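Local coordinates for protein enoyl-CoA hydratase/carnithine racemase (PDB 4NEK) that probably works as a delta(3)-delta(2)-enoyl-CoA isomerase of the crotonase superfamily, moving a double bond within fatty acyl-CoA substrates, at residues Q57-A62 against R99-G104; I105-L110 against F124-I129; P21-A26 against G63-D68; V50-G55 against P93-V98. All coordinates share one frame; numbering follows the deposited sequence.

Overall arrangement
Contact 4 pairs two strands near the middle of the subunit, and contact 1 continues from both of them: its centre lies about 13 Å from that of contact 4, with F60 packed on A97 and V98. Contacts 2 and 3 each have centres about 10 Å from that of contact 1. S107 of contact 2 is hydrogen-bonded to A102, and N25 of contact 3 to S61. Contacts 2 and 3, about 13 Å apart between centres, touch where I105 meets G63. By analogy with other crotonases, the oxyanion hole is probably here, between the backbone N atoms of N64 and I105, 5.4 Å apart. Contact 4 lies about 19 Å from contact 3, centre to centre.

Contact 1. Residues Q57-A62 against R99-G104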
# COMPACT_ATOMS: atom_id res chain seq x y z
N GLN C 57 -2.48 19.65 23.37
CA GLN C 57 -2.22 20.15 22.03
C GLN C 57 -1.00 19.49 21.45
O GLN C 57 -0.74 19.67 20.27
CB GLN C 57 -2.06 21.69 22.03
CG GLN C 57 -3.35 22.46 22.29
CD GLN C 57 -4.59 21.84 21.61
OE1 GLN C 57 -5.44 21.24 22.27
NE2 GLN C 57 -4.67 21.96 20.30
N THR C 58 -0.25 18.74 22.23
CA THR C 58 0.93 18.06 21.67
C THR C 58 0.99 16.56 21.88
O THR C 58 1.83 15.93 21.28
CB THR C 58 2.23 18.61 22.26
OG1 THR C 58 2.21 18.38 23.68
CG2 THR C 58 2.36 20.09 21.99
N ASP C 59 0.16 16.00 22.75
CA ASP C 59 0.25 14.59 23.07
C ASP C 59 -1.07 14.00 23.47
O ASP C 59 -1.93 14.68 23.95
CB ASP C 59 1.20 14.37 24.24
CG ASP C 59 2.63 14.73 23.91
OD1 ASP C 59 3.34 13.91 23.26
OD2 ASP C 59 3.06 15.85 24.33
N PHE C 60 -1.23 12.72 23.21
CA PHE C 60 -2.41 12.04 23.61
C PHE C 60 -2.19 11.51 25.03
O PHE C 60 -2.85 11.94 25.96
CB PHE C 60 -2.74 10.90 22.62
CG PHE C 60 -4.04 10.19 22.89
CD1 PHE C 60 -5.22 10.85 22.80
CD2 PHE C 60 -4.06 8.84 23.24
CE1 PHE C 60 -6.41 10.20 23.05
CE2 PHE C 60 -5.25 8.18 23.50
CZ PHE C 60 -6.43 8.87 23.41
N SER C 61 -1.27 10.55 25.18
CA SER C 61 -0.85 10.10 26.48
C SER C 61 0.40 9.33 26.39
O SER C 61 0.51 8.38 25.61
CB SER C 61 -1.90 9.19 27.11
OG SER C 61 -1.40 8.70 28.33
N ALA C 62 1.33 9.69 27.25
CA ALA C 62 2.55 8.95 27.39
C ALA C 62 2.41 7.69 28.25
O ALA C 62 3.39 7.12 28.63
CB ALA C 62 3.61 9.84 27.98
N ARG C 99 -2.25 12.22 18.98
CA ARG C 99 -1.08 12.89 18.44
C ARG C 99 0.07 12.72 19.37
O ARG C 99 -0.11 12.32 20.50
CB ARG C 99 -1.34 14.39 18.26
CG ARG C 99 -1.44 15.12 19.58
CD ARG C 99 -2.34 16.33 19.50
NE ARG C 99 -1.81 17.26 18.54
CZ ARG C 99 -2.49 18.28 18.03
NH1 ARG C 99 -3.73 18.56 18.41
NH2 ARG C 99 -1.90 19.03 17.13
N GLY C 100 1.27 13.06 18.90
CA GLY C 100 2.48 12.92 19.70
C GLY C 100 2.58 11.55 20.34
O GLY C 100 2.41 10.53 19.67
N ALA C 101 2.79 11.51 21.64
CA ALA C 101 2.89 10.24 22.34
C ALA C 101 1.55 9.52 22.49
O ALA C 101 0.56 10.12 22.91
CB ALA C 101 3.48 10.46 23.69
N ALA C 102 1.53 8.25 22.12
CA ALA C 102 0.43 7.34 22.41
C ALA C 102 1.03 6.06 22.92
O ALA C 102 1.25 5.11 22.18
CB ALA C 102 -0.40 7.07 21.18
N ILE C 103 1.34 6.06 24.21
CA ILE C 103 2.19 5.03 24.78
C ILE C 103 1.44 4.25 25.83
O ILE C 103 0.63 4.80 26.56
CB ILE C 103 3.45 5.62 25.38
CG1 ILE C 103 4.22 6.36 24.30
CG2 ILE C 103 4.31 4.54 26.02
CD1 ILE C 103 5.39 7.15 24.85
N GLY C 104 1.70 2.95 25.85
CA GLY C 104 1.06 2.05 26.75
C GLY C 104 -0.42 2.05 26.55
O GLY C 104 -0.91 1.74 25.48
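The R99 guanidinium carries the carbonyl oxygen of Q57 over one face, 3.1 Å above the centre of its plane, while T58 CA approaches obliquely. A second flat group, the D59 carboxylate, is engaged differently at its two oxygens. OD1 offers its anti lone pair to A101 N at 2.9 Å in a nearly straight bond (170°), whereas OD2 is met by T58 OG1 from above the plane. R99 has CG between its own N and carbonyl carbon (chi1 70°), which sets CG against T58 C, 3.6 Å away, and carries CD on toward the Q57 carbonyl. An alanine in place of R99 would probably leave the Q57 carbonyl without its positively charged cover and open a gap beside T58. G100 adopts a positive phi, and a side chain there would run into T58 O and D59 OD1. Further along, A101 O is gripped by two amides: F60 N at 3.2 Å in the carbonyl plane, and S61 N at 2.9 Å, tilted 32° from it. S61 O then accepts I103 N at 2.8 Å, completing a single bridge between S61 and A102. The F60 ring leads off towards M18 and V98. Two chain segments running almost side by side beyond neighbouring parallel strands, each heading for the start of a helix, are an arrangement characteristic of the crotonase fold, whose oxyanion hole is typically built from such loops.

Contact 2. Residues I105-L110 against F124-I129; sequences IGSTLL and FHMPFI
S107 CB and the terminal methyl CE of selenomethionine M126 press together at 3.4 Å, tighter than ordinary carbon contact, and form the dense heart of this interface. The M126 side chain keeps CG anti to its carbonyl carbon (chi1 -71°) and bends at its last torsion, so that CE comes to lie against the helix. T108 CG2 rests alongside, 3.9 Å from M126 CG and 4.0 Å from the selenium, the two side chains sliding past each other in opposite directions. On the other flank, S107 OG lies in the plane of the F124 ring at its edge, 3.5 Å from CD2; its hydroxyl is satisfied by a hydrogen bond with A102 O. L110 reaches that ring's edge as well, CD1 to CE2 3.8 Å, crossing it at about a right angle. The packing is slacker where T108 CG2 comes to the edge of the F128 ring, 4.0 Å from CZ. H125 points away from the helix on a partly exposed side, where P127 CB sits over one face of its imidazole, toward the rim, and G159 O accepts from NE2. Helix 105-108, which starts at I105, whose N probably lines the oxyanion hole as in other crotonases, is laid against strand 123-125, with F162 meeting the F124 ring nearly parallel and helices 139-147 and 149-156 flanking M126.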
# COMPACT_ATOMS: atom_id res chain seq x y z
N ILE C 105 -1.12 2.48 27.58
CA ILE C 105 -2.57 2.64 27.54
C ILE C 105 -3.00 3.66 26.47
O ILE C 105 -4.06 3.57 25.89
CB ILE C 105 -3.11 2.99 28.95
CG1 ILE C 105 -4.63 3.05 28.97
CG2 ILE C 105 -2.56 4.33 29.44
CD1 ILE C 105 -5.30 1.76 28.55
N GLY C 106 -2.14 4.62 26.18
CA GLY C 106 -2.39 5.53 25.09
C GLY C 106 -2.57 4.82 23.76
O GLY C 106 -3.32 5.29 22.92
N SER C 107 -1.91 3.69 23.56
CA SER C 107 -2.15 2.86 22.39
C SER C 107 -3.20 1.78 22.62
O SER C 107 -4.01 1.53 21.72
CB SER C 107 -0.85 2.18 21.92
OG SER C 107 -0.11 3.07 21.10
N THR C 108 -3.18 1.10 23.77
CA THR C 108 -3.94 -0.15 23.93
C THR C 108 -5.40 0.11 24.17
O THR C 108 -6.23 -0.78 24.09
CB THR C 108 -3.42 -1.00 25.09
OG1 THR C 108 -3.48 -0.23 26.29
CG2 THR C 108 -1.99 -1.44 24.84
N LEU C 109 -5.70 1.36 24.44
CA LEU C 109 -7.06 1.83 24.47
C LEU C 109 -7.74 1.94 23.10
O LEU C 109 -8.97 1.83 22.97
CB LEU C 109 -7.02 3.21 25.07
CG LEU C 109 -8.37 3.82 25.32
CD1 LEU C 109 -9.02 3.08 26.48
CD2 LEU C 109 -8.24 5.32 25.60
N LEU C 110 -6.97 2.19 22.08
CA LEU C 110 -7.54 2.57 20.80
C LEU C 110 -8.38 1.49 20.17
O LEU C 110 -9.33 1.79 19.41
CB LEU C 110 -6.44 3.01 19.87
CG LEU C 110 -5.66 4.20 20.41
CD1 LEU C 110 -4.54 4.58 19.44
CD2 LEU C 110 -6.52 5.40 20.67
N PHE C 124 3.34 5.45 18.38
CA PHE C 124 2.61 4.44 19.13
C PHE C 124 3.61 3.50 19.76
O PHE C 124 4.64 3.19 19.15
CB PHE C 124 1.72 3.63 18.21
CG PHE C 124 0.71 4.46 17.47
CD1 PHE C 124 1.04 5.05 16.27
CD2 PHE C 124 -0.56 4.66 18.00
CE1 PHE C 124 0.11 5.84 15.60
CE2 PHE C 124 -1.48 5.43 17.35
CZ PHE C 124 -1.15 6.02 16.14
N HIS C 125 3.36 3.04 20.98
CA HIS C 125 4.34 2.18 21.65
C HIS C 125 3.71 1.38 22.74
O HIS C 125 2.97 1.92 23.53
CB HIS C 125 5.45 3.05 22.22
CG HIS C 125 6.71 2.31 22.52
ND1 HIS C 125 7.78 2.90 23.16
CD2 HIS C 125 7.07 1.02 22.30
CE1 HIS C 125 8.74 2.01 23.32
NE2 HIS C 125 8.34 0.87 22.79
N MSE C 126 4.00 0.08 22.76
CA MSE C 126 3.58 -0.82 23.82
C MSE C 126 4.78 -1.50 24.44
O MSE C 126 5.01 -2.67 24.20
CB MSE C 126 2.65 -1.84 23.21
CG MSE C 126 1.35 -1.12 22.87
SE MSE C 126 0.24 -2.25 21.67
CE MSE C 126 -0.62 -0.90 20.52
N PRO C 127 5.53 -0.79 25.30
CA PRO C 127 6.80 -1.27 25.81
C PRO C 127 6.76 -2.18 27.07
O PRO C 127 7.77 -2.29 27.76
CB PRO C 127 7.50 0.04 26.17
CG PRO C 127 6.39 0.86 26.76
CD PRO C 127 5.15 0.47 25.96
N PHE C 128 5.64 -2.85 27.34
CA PHE C 128 5.49 -3.75 28.45
C PHE C 128 6.65 -4.71 28.65
O PHE C 128 7.18 -4.80 29.73
CB PHE C 128 4.21 -4.55 28.28
CG PHE C 128 3.03 -3.68 28.03
CD1 PHE C 128 2.46 -2.94 29.07
CD2 PHE C 128 2.49 -3.56 26.74
CE1 PHE C 128 1.37 -2.12 28.81
CE2 PHE C 128 1.41 -2.72 26.49
CZ PHE C 128 0.87 -1.99 27.53
N ILE C 129 7.05 -5.41 27.61
CA ILE C 129 8.13 -6.34 27.72
C ILE C 129 9.41 -5.69 28.26
O ILE C 129 10.15 -6.33 29.00
CB ILE C 129 8.44 -7.03 26.37
CG1 ILE C 129 9.51 -8.10 26.54
CG2 ILE C 129 8.93 -6.04 25.33
CD1 ILE C 129 9.18 -9.15 27.59

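Contact 3. Residues P21-A26 against G63-D68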
# COMPACT_ATOMS: atom_id res chain seq x y z
N PRO C 21 -0.57 18.45 30.47
CA PRO C 21 0.28 18.57 29.30
C PRO C 21 1.75 18.60 29.62
O PRO C 21 2.56 18.19 28.79
CB PRO C 21 -0.14 19.89 28.66
CG PRO C 21 -0.87 20.61 29.73
CD PRO C 21 -1.51 19.56 30.59
N ASP C 22 2.09 19.06 30.83
CA ASP C 22 3.50 19.14 31.23
C ASP C 22 4.16 17.78 31.31
O ASP C 22 5.35 17.70 31.18
CB ASP C 22 3.65 19.82 32.57
CG ASP C 22 3.42 21.30 32.49
OD1 ASP C 22 3.44 21.87 31.36
OD2 ASP C 22 3.24 21.92 33.57
N LYS C 23 3.41 16.72 31.52
CA LYS C 23 4.00 15.40 31.56
C LYS C 23 3.48 14.53 30.45
O LYS C 23 3.40 13.30 30.58
CB LYS C 23 3.72 14.77 32.92
CG LYS C 23 4.24 15.60 34.07
CD LYS C 23 4.83 14.67 35.11
CE LYS C 23 5.08 15.38 36.43
NZ LYS C 23 5.97 16.54 36.20
N LYS C 24 3.11 15.19 29.35
CA LYS C 24 2.58 14.51 28.18
C LYS C 24 1.44 13.59 28.52
O LYS C 24 1.32 12.52 27.95
CB LYS C 24 3.66 13.70 27.50
CG LYS C 24 4.91 14.47 27.10
CD LYS C 24 5.71 13.55 26.20
CE LYS C 24 7.20 13.60 26.46
NZ LYS C 24 7.81 14.54 25.49
N ASN C 25 0.59 14.03 29.45
CA ASN C 25 -0.56 13.27 29.84
C ASN C 25 -0.25 11.89 30.36
O ASN C 25 -1.04 10.95 30.21
CB ASN C 25 -1.59 13.21 28.70
CG ASN C 25 -2.30 14.54 28.48
OD1 ASN C 25 -2.27 15.37 29.36
ND2 ASN C 25 -2.92 14.74 27.32
N ALA C 26 0.90 11.75 31.00
CA ALA C 26 1.21 10.51 31.70
C ALA C 26 0.18 10.33 32.81
O ALA C 26 -0.04 11.24 33.59
CB ALA C 26 2.61 10.55 32.28
N GLY C 63 1.19 7.26 28.57
CA GLY C 63 0.97 6.05 29.29
C GLY C 63 1.05 6.33 30.75
O GLY C 63 0.93 7.46 31.17
N ASN C 64 1.22 5.28 31.54
CA ASN C 64 1.25 5.49 32.96
C ASN C 64 2.46 6.25 33.40
O ASN C 64 3.54 6.07 32.87
CB ASN C 64 1.22 4.18 33.69
CG ASN C 64 -0.19 3.69 33.83
OD1 ASN C 64 -0.98 4.22 34.61
ND2 ASN C 64 -0.52 2.66 33.07
N ASP C 65 2.25 7.10 34.39
CA ASP C 65 3.36 7.75 35.06
C ASP C 65 4.19 6.64 35.65
O ASP C 65 3.68 5.79 36.38
CB ASP C 65 2.81 8.78 36.09
CG ASP C 65 3.98 9.49 36.89
OD1 ASP C 65 4.72 8.90 37.82
OD2 ASP C 65 4.14 10.68 36.50
N LEU C 66 5.47 6.60 35.32
CA LEU C 66 6.27 5.43 35.66
C LEU C 66 6.56 5.26 37.18
O LEU C 66 6.35 4.17 37.73
CB LEU C 66 7.55 5.43 34.82
CG LEU C 66 8.53 4.32 35.17
CD1 LEU C 66 7.92 2.96 34.82
CD2 LEU C 66 9.86 4.55 34.47
N PRO C 67 7.00 6.33 37.86
CA PRO C 67 7.15 6.26 39.32
C PRO C 67 5.88 5.78 39.99
O PRO C 67 5.92 4.87 40.81
CB PRO C 67 7.41 7.70 39.71
CG PRO C 67 8.06 8.30 38.52
CD PRO C 67 7.52 7.60 37.31
N ASP C 68 4.75 6.34 39.61
CA ASP C 68 3.49 5.93 40.19
C ASP C 68 3.20 4.44 39.94
O ASP C 68 2.68 3.72 40.80
CB ASP C 68 2.36 6.76 39.62
CG ASP C 68 1.02 6.35 40.16
OD1 ASP C 68 0.67 6.83 41.24
OD2 ASP C 68 0.30 5.55 39.51
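The loop entering helix 66-69, with D65 as its N-cap, is backed here by A26 of the loop that follows strand 13-18. In crotonases this glycine-containing entry loop commonly supplies one oxyanion-hole amide, a role N64 N would probably fill. The contact turns on A26: its CA lies 3.1 Å from G63 O in a CA-H...O approach. Its methyl rests against D65, CB to CA 4.0 Å and CB to CB 4.2 Å. G63 has backbone angles at which a side chain would jam against the preceding carbonyl, so glycine suits the bend. D65 has CG anti to its backbone N (chi1 178°), which turns OD1 back over the helix start to accept D68 N at 3.1 Å, nearly straight (167°), through the anti lone pair. OD2 makes a salt bridge with R20, whose NH1 also bonds A26 O and so ties both loops together. K23 adds a looser fringe, CD 4.3 Å from D65 OD2, its NZ 6.1 Å from that oxygen. Between the segments themselves the contacts are van der Waals and CA-H...O; backbone hydrogen bonds from L27, the next residue, to G63 and D65 help hold the loops together, while R20 and the helix start would probably stabilise negative charge on the D65 carboxylate.

Contact 4. Residues V50-G55 against P93-V98; sequences VFLILG and PVVAAV
V50-G55 and P93-V98 meet as neighbouring parallel strands at the centre of the six-stranded mixed sheet, joined by a beta-alpha-beta crossover that includes helix 79-88. The strand axes approach to 4.6 Å at 18°. F51 and I53 turn their amides and carbonyls to the partner strand: F51 N binds P93 O at 2.9 Å almost perfectly straight (177°), F51 O accepts from V95 N, I53 N bonds to V95 O at 2.8 Å, and I53 O takes A97 N. L52, between them, bonds instead with Q14 and V16 of strand 13-18, so strand 50-54 is tied on both sides. On the face bearing F51, I53, V94 and A96, I53 CD1 presses on V94 CG1 at 3.5 Å, crossing it obliquely. P93 O lies at the edge of the F51 ring, 3.7 Å from CD2, while V94 CG2 approaches that ring aslant; F39 of helix 29-44 stacks on it. The other face holds L52 and V95. L52 has CG anti to its backbone N (chi1 169°), and its CD1 reaches V95 CG1 at 3.9 Å beneath helix 179-194. Toward the end of the pair the ladder opens: G55 N stands 4.3 Å from A97 O, and contact persists through the L54 CD2 and A97 CB methyls, 3.7 Å apart. The join therefore combines regular backbone hydrogen bonding with purely hydrocarbon side chains, with four backbone hydrogen bonds made between buried residues and no charged side chain placed between the two strands.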
# COMPACT_ATOMS: atom_id res chain seq x y z
N VAL C 50 -22.50 10.45 21.88
CA VAL C 50 -21.19 10.01 21.47
C VAL C 50 -20.16 10.60 22.40
O VAL C 50 -20.32 11.73 22.83
CB VAL C 50 -20.92 10.54 20.05
CG1 VAL C 50 -19.54 10.17 19.56
CG2 VAL C 50 -21.94 9.96 19.10
N PHE C 51 -19.06 9.88 22.62
CA PHE C 51 -17.88 10.42 23.31
C PHE C 51 -16.79 10.81 22.34
O PHE C 51 -16.56 10.14 21.35
CB PHE C 51 -17.26 9.37 24.21
CG PHE C 51 -18.14 8.96 25.37
CD1 PHE C 51 -18.08 9.65 26.55
CD2 PHE C 51 -18.97 7.86 25.28
CE1 PHE C 51 -18.87 9.27 27.62
CE2 PHE C 51 -19.75 7.46 26.34
CZ PHE C 51 -19.72 8.18 27.51
N LEU C 52 -16.07 11.85 22.71
CA LEU C 52 -14.87 12.22 21.99
C LEU C 52 -13.71 12.41 22.97
O LEU C 52 -13.75 13.28 23.81
CB LEU C 52 -15.11 13.51 21.25
CG LEU C 52 -13.87 14.16 20.65
CD1 LEU C 52 -13.24 13.24 19.64
CD2 LEU C 52 -14.23 15.45 19.96
N ILE C 53 -12.68 11.58 22.85
CA ILE C 53 -11.55 11.63 23.74
C ILE C 53 -10.38 12.30 23.11
O ILE C 53 -9.96 11.91 22.04
CB ILE C 53 -11.04 10.24 24.06
CG1 ILE C 53 -12.16 9.38 24.58
CG2 ILE C 53 -9.96 10.27 25.13
CD1 ILE C 53 -11.74 7.93 24.51
N LEU C 54 -9.83 13.27 23.83
CA LEU C 54 -8.75 14.13 23.33
C LEU C 54 -7.61 14.20 24.33
O LEU C 54 -7.79 13.92 25.52
CB LEU C 54 -9.25 15.57 23.18
CG LEU C 54 -10.46 15.71 22.27
CD1 LEU C 54 -10.95 17.16 22.21
CD2 LEU C 54 -10.14 15.23 20.88
N GLY C 55 -6.45 14.61 23.85
CA GLY C 55 -5.34 14.90 24.72
C GLY C 55 -4.99 16.37 24.73
O GLY C 55 -5.85 17.25 24.59
N PRO C 93 -20.91 5.23 21.14
CA PRO C 93 -19.71 5.32 20.33
C PRO C 93 -18.67 6.22 20.93
O PRO C 93 -19.00 7.17 21.64
CB PRO C 93 -20.18 5.96 19.02
CG PRO C 93 -21.67 5.82 19.01
CD PRO C 93 -22.10 5.78 20.44
N VAL C 94 -17.42 5.92 20.59
CA VAL C 94 -16.27 6.59 21.15
C VAL C 94 -15.30 6.93 20.01
O VAL C 94 -14.90 6.07 19.26
CB VAL C 94 -15.56 5.67 22.14
CG1 VAL C 94 -14.34 6.33 22.72
CG2 VAL C 94 -16.51 5.22 23.25
N VAL C 95 -14.99 8.20 19.88
CA VAL C 95 -14.07 8.68 18.87
C VAL C 95 -12.86 9.24 19.58
O VAL C 95 -13.01 9.87 20.61
CB VAL C 95 -14.72 9.83 18.09
CG1 VAL C 95 -13.74 10.42 17.05
CG2 VAL C 95 -16.00 9.36 17.42
N ALA C 96 -11.68 8.97 19.07
CA ALA C 96 -10.48 9.51 19.67
C ALA C 96 -9.64 10.26 18.67
O ALA C 96 -9.64 9.93 17.51
CB ALA C 96 -9.66 8.40 20.25
N ALA C 97 -8.93 11.28 19.14
CA ALA C 97 -8.02 12.01 18.31
C ALA C 97 -6.71 11.98 19.00
O ALA C 97 -6.58 12.51 20.10
CB ALA C 97 -8.49 13.45 18.15
N VAL C 98 -5.71 11.36 18.38
CA VAL C 98 -4.42 11.19 18.98
C VAL C 98 -3.33 11.94 18.27
O VAL C 98 -3.45 12.23 17.10
CB VAL C 98 -4.04 9.71 19.05
CG1 VAL C 98 -5.17 8.92 19.69
CG2 VAL C 98 -3.84 9.11 17.68